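Local atomic coordinates of AceL NrdHF-1-1 Intein (Metagenome, PDB entry 6ZGQ), a protein that derives from a naturally split class 3 intein, a protein-splicing element that excises itself and joins its flanking sequences, here linked into one splice-inactive chain. Residues A[73-78]-A[137-142]; A[100-105]-A[111-116]. All blocks are in the same frame, centred on the assembly; numbering follows the deposited sequence. Where two conformers were deposited one is given.

Contact 1: A[73-78]-A[137-142]; sequences NHRMIY and PGKSFV
The guanidinium of R75 meets the backbone of K139 edge-on: NH1 gives one of its two hydrogens to K139 O at 2.8 Å, almost straight (178°), and the oxygen lies in the guanidinium plane. The bend at chi3 (63°) turns the head of the arginine toward 137-142, where NH2 comes to 3.9 Å from K139 CB while the lysine chain runs obliquely past. NH1 also bonds O of A155, very probably the engineered alanine replacing the intein's terminal asparagine, so R75 probably helps to hold the C-terminal splice junction. NE forms a salt bridge with E86, and the planar head, with N-H groups spread round its edge, suits a place where two carbonyls and a carboxylate converge. In this horseshoe-like, all-beta Hint (hedgehog/intein) fold the strands 75-80 and 140-144 are not directly paired, and arginine spans the distance that backbone bonds cannot. A leucine here would probably leave K139 O and A155 O without this donor and E86 without the positive charge of the arginine. I77 directs CG1 onto S140 CB (3.9 Å), an apolar touch resting on V152, which contacts both residues. Small S140 leaves room for I77, while its OG is hydrogen-bonded to F35 O.

Contact 2: A[100-105]-A[111-116]; sequences FIIVEG and KRIKST
K111 N reaches I102 O at 2.8 Å in a nearly linear bond (177°), and I102 N answers with one to K111 O at 2.9 Å, making a hydrogen-bonded antiparallel pair. Two residues along, F100 and I113 make the next such pair, in which I113 N to F100 O is sound and F100 N to I113 O is weak, bent to 132°. F100 O has a second neighbour in the CA-H of R112, 3.4 Å away from CA to O. Between these hydrogen-bonded pairs lies the non-hydrogen-bonded pair I101 and R112, its side chains on the face opposite to those of F100 and I102; there the long R112 leads its NE to a salt bridge with E79.

On the face of F100 and I102, the side chains of I102 and I113 cross at about a right angle, and I102 CD1 packs 3.6 Å from I113 CG2. Beta-branched chains fit here, being compatible with extended backbone and filling the face with methyl groups. With CG1 between N and the carbonyl carbon (chi1 55°), I113 turns both CG1 and CG2 to the end of I102, whose CD1 lies near each. At one end, the aliphatic stem of K111 crosses the carboxylate of E104; the charged ends, E104 OE1 and K111 NZ, stay 4.1 Å apart, too far for a salt bridge, though probably still mildly attracted. At the other end, the F100 ring carries CE2 to 3.8 Å from S115 CB, and its stack on F66 ties it to the interior. S115 is small enough to sit beside the ring, and its OG is taken up by K98 O and S95 N. With successive pairs alternating in bonding and in face, strands 98-104 and 109-114 form an antiparallel beta hairpin.

Overall arrangement
From the N terminus, the chain first reaches 73-78 on strand 75-80, which pairs with strand 83-88 and, on its other side, with strand 98-104. It then enters contact 2, where 100-105 turns back through a short connection to 111-116, closing a small local loop. Only after strands 119-125 and 128-135 does 137-142 come back to 73-78, so contact 1 closes the wider loop and contact 2 nests inside it. Their centres are about 14 Å apart, and they meet by packing, with I77 and M76 against F100 and V142 against V103. Strand 150-154, paired with both 98-104 and 140-144, completes the connection through the same antiparallel sheet.

Contact 1: A[73-78]-A[137-142]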
loop_
_atom_site.group_PDB
_atom_site.type_symbol
_atom_site.label_atom_id
_atom_site.label_comp_id
_atom_site.label_asym_id
_atom_site.label_seq_id
_atom_site.Cartn_x
_atom_site.Cartn_y
_atom_site.Cartn_z
ATOM N N ASN A 73 -9.576 3.570 6.870
ATOM C CA ASN A 73 -10.203 2.314 6.401
ATOM C C ASN A 73 -9.461 1.704 5.215
ATOM O O ASN A 73 -10.003 0.808 4.566
ATOM C CB ASN A 73 -11.679 2.516 6.022
ATOM C CG ASN A 73 -12.517 3.002 7.183
ATOM O OD1 ASN A 73 -12.388 2.509 8.301
ATOM N ND2 ASN A 73 -13.376 3.970 6.927
ATOM N N HIS A 74 -8.247 2.192 4.934
ATOM C CA HIS A 74 -7.356 1.590 3.930
ATOM C C HIS A 74 -6.960 0.180 4.377
ATOM O O HIS A 74 -6.708 -0.033 5.571
ATOM C CB HIS A 74 -6.100 2.424 3.715
ATOM C CG HIS A 74 -5.205 1.853 2.672
ATOM N ND1 HIS A 74 -5.535 1.871 1.337
ATOM C CD2 HIS A 74 -4.018 1.213 2.764
ATOM C CE1 HIS A 74 -4.575 1.287 0.646
ATOM N NE2 HIS A 74 -3.647 0.869 1.489
ATOM N N ARG A 75 -6.922 -0.763 3.430
ATOM C CA ARG A 75 -6.576 -2.160 3.706
ATOM C C ARG A 75 -5.048 -2.284 3.790
ATOM O O ARG A 75 -4.350 -2.002 2.803
ATOM C CB ARG A 75 -7.172 -3.083 2.629
ATOM C CG ARG A 75 -8.695 -3.169 2.686
ATOM C CD ARG A 75 -9.298 -3.801 1.443
ATOM N NE ARG A 75 -8.867 -5.194 1.266
ATOM C CZ ARG A 75 -8.018 -5.637 0.332
ATOM N NH1 ARG A 75 -7.478 -4.820 -0.561
ATOM N NH2 ARG A 75 -7.705 -6.925 0.285
ATOM N N MET A 76 -4.540 -2.628 4.981
ATOM C CA MET A 76 -3.123 -2.950 5.180
ATOM C C MET A 76 -2.956 -4.439 4.900
ATOM O O MET A 76 -3.824 -5.225 5.295
ATOM C CB MET A 76 -2.672 -2.609 6.603
ATOM C CG MET A 76 -2.814 -1.133 6.941
ATOM S SD MET A 76 -1.919 -0.082 5.782
ATOM C CE MET A 76 -0.229 -0.424 6.272
ATOM N N ILE A 77 -1.883 -4.786 4.178
ATOM C CA ILE A 77 -1.586 -6.150 3.720
ATOM C C ILE A 77 -0.337 -6.608 4.475
ATOM O O ILE A 77 0.666 -5.883 4.510
ATOM C CB ILE A 77 -1.376 -6.183 2.181
ATOM C CG1 ILE A 77 -2.628 -5.663 1.448
ATOM C CG2 ILE A 77 -1.008 -7.579 1.691
ATOM C CD1 ILE A 77 -3.888 -6.487 1.646
ATOM N N TYR A 78 -0.436 -7.768 5.129
ATOM C CA TYR A 78 0.668 -8.349 5.895
ATOM C C TYR A 78 0.621 -9.862 5.705
ATOM O O TYR A 78 -0.414 -10.381 5.262
ATOM C CB TYR A 78 0.569 -7.944 7.373
ATOM C CG TYR A 78 -0.698 -8.367 8.075
ATOM C CD1 TYR A 78 -1.845 -7.589 8.011
ATOM C CD2 TYR A 78 -0.744 -9.538 8.819
ATOM C CE1 TYR A 78 -3.004 -7.971 8.661
ATOM C CE2 TYR A 78 -1.901 -9.932 9.471
ATOM C CZ TYR A 78 -3.028 -9.141 9.391
ATOM O OH TYR A 78 -4.183 -9.515 10.030
ATOM N N PRO A 137 -7.316 -6.824 -9.689
ATOM C CA PRO A 137 -7.766 -8.204 -9.443
ATOM C C PRO A 137 -7.103 -8.932 -8.256
ATOM O O PRO A 137 -7.781 -9.660 -7.534
ATOM C CB PRO A 137 -7.407 -8.912 -10.749
ATOM C CG PRO A 137 -7.528 -7.846 -11.787
ATOM C CD PRO A 137 -7.032 -6.589 -11.120
ATOM N N GLY A 138 -5.797 -8.735 -8.072
ATOM C CA GLY A 138 -5.023 -9.388 -7.006
ATOM C C GLY A 138 -5.312 -8.818 -5.622
ATOM O O GLY A 138 -4.879 -9.407 -4.626
ATOM N N LYS A 139 -6.004 -7.669 -5.581
ATOM C CA LYS A 139 -6.506 -7.003 -4.356
ATOM C C LYS A 139 -5.402 -6.282 -3.577
ATOM O O LYS A 139 -5.660 -5.808 -2.464
ATOM C CB LYS A 139 -7.241 -7.985 -3.426
ATOM C CG LYS A 139 -8.436 -8.710 -4.040
ATOM C CD LYS A 139 -9.185 -9.571 -3.022
ATOM C CE LYS A 139 -8.383 -10.761 -2.502
ATOM N NZ LYS A 139 -8.170 -11.834 -3.514
ATOM N N SER A 140 -4.195 -6.199 -4.152
ATOM C CA SER A 140 -3.067 -5.442 -3.569
ATOM C C SER A 140 -2.067 -5.083 -4.671
ATOM O O SER A 140 -2.010 -5.790 -5.687
ATOM C CB SER A 140 -2.394 -6.237 -2.451
ATOM O OG SER A 140 -1.492 -7.202 -2.967
ATOM N N PHE A 141 -1.312 -3.995 -4.473
ATOM C CA PHE A 141 -0.333 -3.494 -5.464
ATOM C C PHE A 141 0.870 -2.858 -4.755
ATOM O O PHE A 141 0.834 -2.671 -3.536
ATOM C CB PHE A 141 -0.999 -2.536 -6.471
ATOM C CG PHE A 141 -1.669 -1.339 -5.841
ATOM C CD1 PHE A 141 -0.942 -0.202 -5.542
ATOM C CD2 PHE A 141 -3.024 -1.357 -5.547
ATOM C CE1 PHE A 141 -1.550 0.898 -4.959
ATOM C CE2 PHE A 141 -3.636 -0.263 -4.965
ATOM C CZ PHE A 141 -2.896 0.862 -4.664
ATOM N N VAL A 142 1.928 -2.572 -5.520
ATOM C CA VAL A 142 3.222 -2.105 -4.988
ATOM C C VAL A 142 3.277 -0.574 -5.075
ATOM O O VAL A 142 2.978 -0.002 -6.133
ATOM C CB VAL A 142 4.416 -2.774 -5.735
ATOM C CG1 VAL A 142 5.768 -2.300 -5.211
ATOM C CG2 VAL A 142 4.339 -4.290 -5.612
#

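Contact 2: A[100-105]-A[111-116]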
loop_
_atom_site.group_PDB
_atom_site.type_symbol
_atom_site.label_atom_id
_atom_site.label_comp_id
_atom_site.label_asym_id
_atom_site.label_seq_id
_atom_site.Cartn_x
_atom_site.Cartn_y
_atom_site.Cartn_z
ATOM N N PHE A 100 4.933 -6.993 7.468
ATOM C CA PHE A 100 4.695 -6.163 6.276
ATOM C C PHE A 100 5.630 -6.638 5.157
ATOM O O PHE A 100 6.678 -7.242 5.446
ATOM C CB PHE A 100 4.890 -4.668 6.580
ATOM C CG PHE A 100 3.820 -4.081 7.462
ATOM C CD1 PHE A 100 2.488 -4.112 7.073
ATOM C CD2 PHE A 100 4.147 -3.482 8.672
ATOM C CE1 PHE A 100 1.504 -3.561 7.876
ATOM C CE2 PHE A 100 3.166 -2.946 9.488
ATOM C CZ PHE A 100 1.844 -2.977 9.084
ATOM N N ILE A 101 5.234 -6.372 3.907
ATOM C CA ILE A 101 5.859 -6.942 2.703
ATOM C C ILE A 101 6.592 -5.832 1.933
ATOM O O ILE A 101 5.932 -4.955 1.363
ATOM C CB ILE A 101 4.792 -7.627 1.808
ATOM C CG1 ILE A 101 3.961 -8.630 2.630
ATOM C CG2 ILE A 101 5.440 -8.321 0.610
ATOM C CD1 ILE A 101 2.723 -9.154 1.923
ATOM N N ILE A 102 7.935 -5.871 1.970
ATOM C CA ILE A 102 8.842 -4.989 1.208
ATOM C C ILE A 102 9.303 -5.761 -0.041
ATOM O O ILE A 102 9.521 -6.986 0.040
ATOM C CB ILE A 102 10.067 -4.549 2.064
ATOM C CG1 ILE A 102 9.625 -3.724 3.280
ATOM C CG2 ILE A 102 11.074 -3.749 1.242
ATOM C CD1 ILE A 102 10.722 -3.497 4.301
ATOM N N VAL A 103 9.408 -5.042 -1.164
ATOM C CA VAL A 103 9.850 -5.567 -2.465
ATOM C C VAL A 103 11.197 -4.900 -2.783
ATOM O O VAL A 103 11.222 -3.704 -3.081
ATOM C CB VAL A 103 8.807 -5.258 -3.569
ATOM C CG1 VAL A 103 9.100 -6.029 -4.852
ATOM C CG2 VAL A 103 7.391 -5.554 -3.079
ATOM N N GLU A 104 12.299 -5.657 -2.700
ATOM C CA GLU A 104 13.658 -5.087 -2.778
ATOM C C GLU A 104 14.284 -5.369 -4.150
ATOM O O GLU A 104 14.045 -6.443 -4.732
ATOM C CB GLU A 104 14.549 -5.573 -1.612
ATOM C CG GLU A 104 14.515 -7.072 -1.351
ATOM C CD GLU A 104 15.420 -7.531 -0.222
ATOM O OE1 GLU A 104 16.076 -6.680 0.415
ATOM O OE2 GLU A 104 15.465 -8.759 0.030
ATOM N N GLY A 105 15.035 -4.375 -4.650
ATOM C CA GLY A 105 15.809 -4.455 -5.902
ATOM C C GLY A 105 14.915 -4.402 -7.128
ATOM O O GLY A 105 13.799 -3.876 -7.036
ATOM N N LYS A 111 10.895 -9.153 1.072
ATOM C CA LYS A 111 11.490 -9.061 2.416
ATOM C C LYS A 111 10.383 -8.786 3.429
ATOM O O LYS A 111 9.696 -7.773 3.302
ATOM C CB LYS A 111 12.525 -7.931 2.484
ATOM C CG LYS A 111 13.101 -7.718 3.884
ATOM C CD LYS A 111 14.458 -7.038 3.860
ATOM C CE LYS A 111 14.359 -5.550 4.145
ATOM N NZ LYS A 111 15.718 -4.952 4.121
ATOM N N ARG A 112 10.219 -9.686 4.405
ATOM C CA ARG A 112 9.160 -9.602 5.413
ATOM C C ARG A 112 9.772 -9.018 6.688
ATOM O O ARG A 112 10.733 -9.589 7.213
ATOM C CB ARG A 112 8.533 -10.986 5.645
ATOM C CG ARG A 112 7.840 -11.541 4.405
ATOM C CD ARG A 112 8.251 -12.977 4.140
ATOM N NE ARG A 112 7.598 -13.538 2.956
ATOM C CZ ARG A 112 8.195 -13.805 1.797
ATOM N NH1 ARG A 112 9.488 -13.558 1.615
ATOM N NH2 ARG A 112 7.487 -14.318 0.801
ATOM N N ILE A 113 9.248 -7.865 7.126
ATOM C CA ILE A 113 9.719 -7.162 8.337
ATOM C C ILE A 113 8.646 -7.259 9.423
ATOM O O ILE A 113 7.456 -7.182 9.103
ATOM C CB ILE A 113 10.104 -5.689 8.045
ATOM C CG1 ILE A 113 8.947 -4.915 7.390
ATOM C CG2 ILE A 113 11.343 -5.645 7.160
ATOM C CD1 ILE A 113 8.915 -3.450 7.756
ATOM N N LYS A 114 9.074 -7.462 10.677
ATOM C CA LYS A 114 8.169 -7.534 11.835
ATOM C C LYS A 114 7.395 -6.217 11.944
ATOM O O LYS A 114 8.010 -5.153 11.887
ATOM C CB LYS A 114 8.947 -7.817 13.132
ATOM C CG LYS A 114 9.371 -9.267 13.301
ATOM C CD LYS A 114 10.249 -9.470 14.521
ATOM C CE LYS A 114 9.448 -9.442 15.810
ATOM N NZ LYS A 114 10.353 -9.464 16.993
ATOM N N SER A 115 6.062 -6.311 12.052
ATOM C CA SER A 115 5.177 -5.144 12.173
ATOM C C SER A 115 5.517 -4.328 13.434
ATOM O O SER A 115 5.288 -3.116 13.447
ATOM C CB SER A 115 3.707 -5.568 12.180
ATOM O OG SER A 115 3.458 -6.562 13.152
ATOM N N THR A 116 6.070 -4.994 14.456
ATOM C CA THR A 116 6.491 -4.361 15.717
ATOM C C THR A 116 7.723 -3.457 15.518
ATOM O O THR A 116 8.097 -2.739 16.443
ATOM C CB THR A 116 6.770 -5.417 16.812
ATOM O OG1 THR A 116 7.663 -6.411 16.300
ATOM C CG2 THR A 116 5.477 -6.095 17.263
#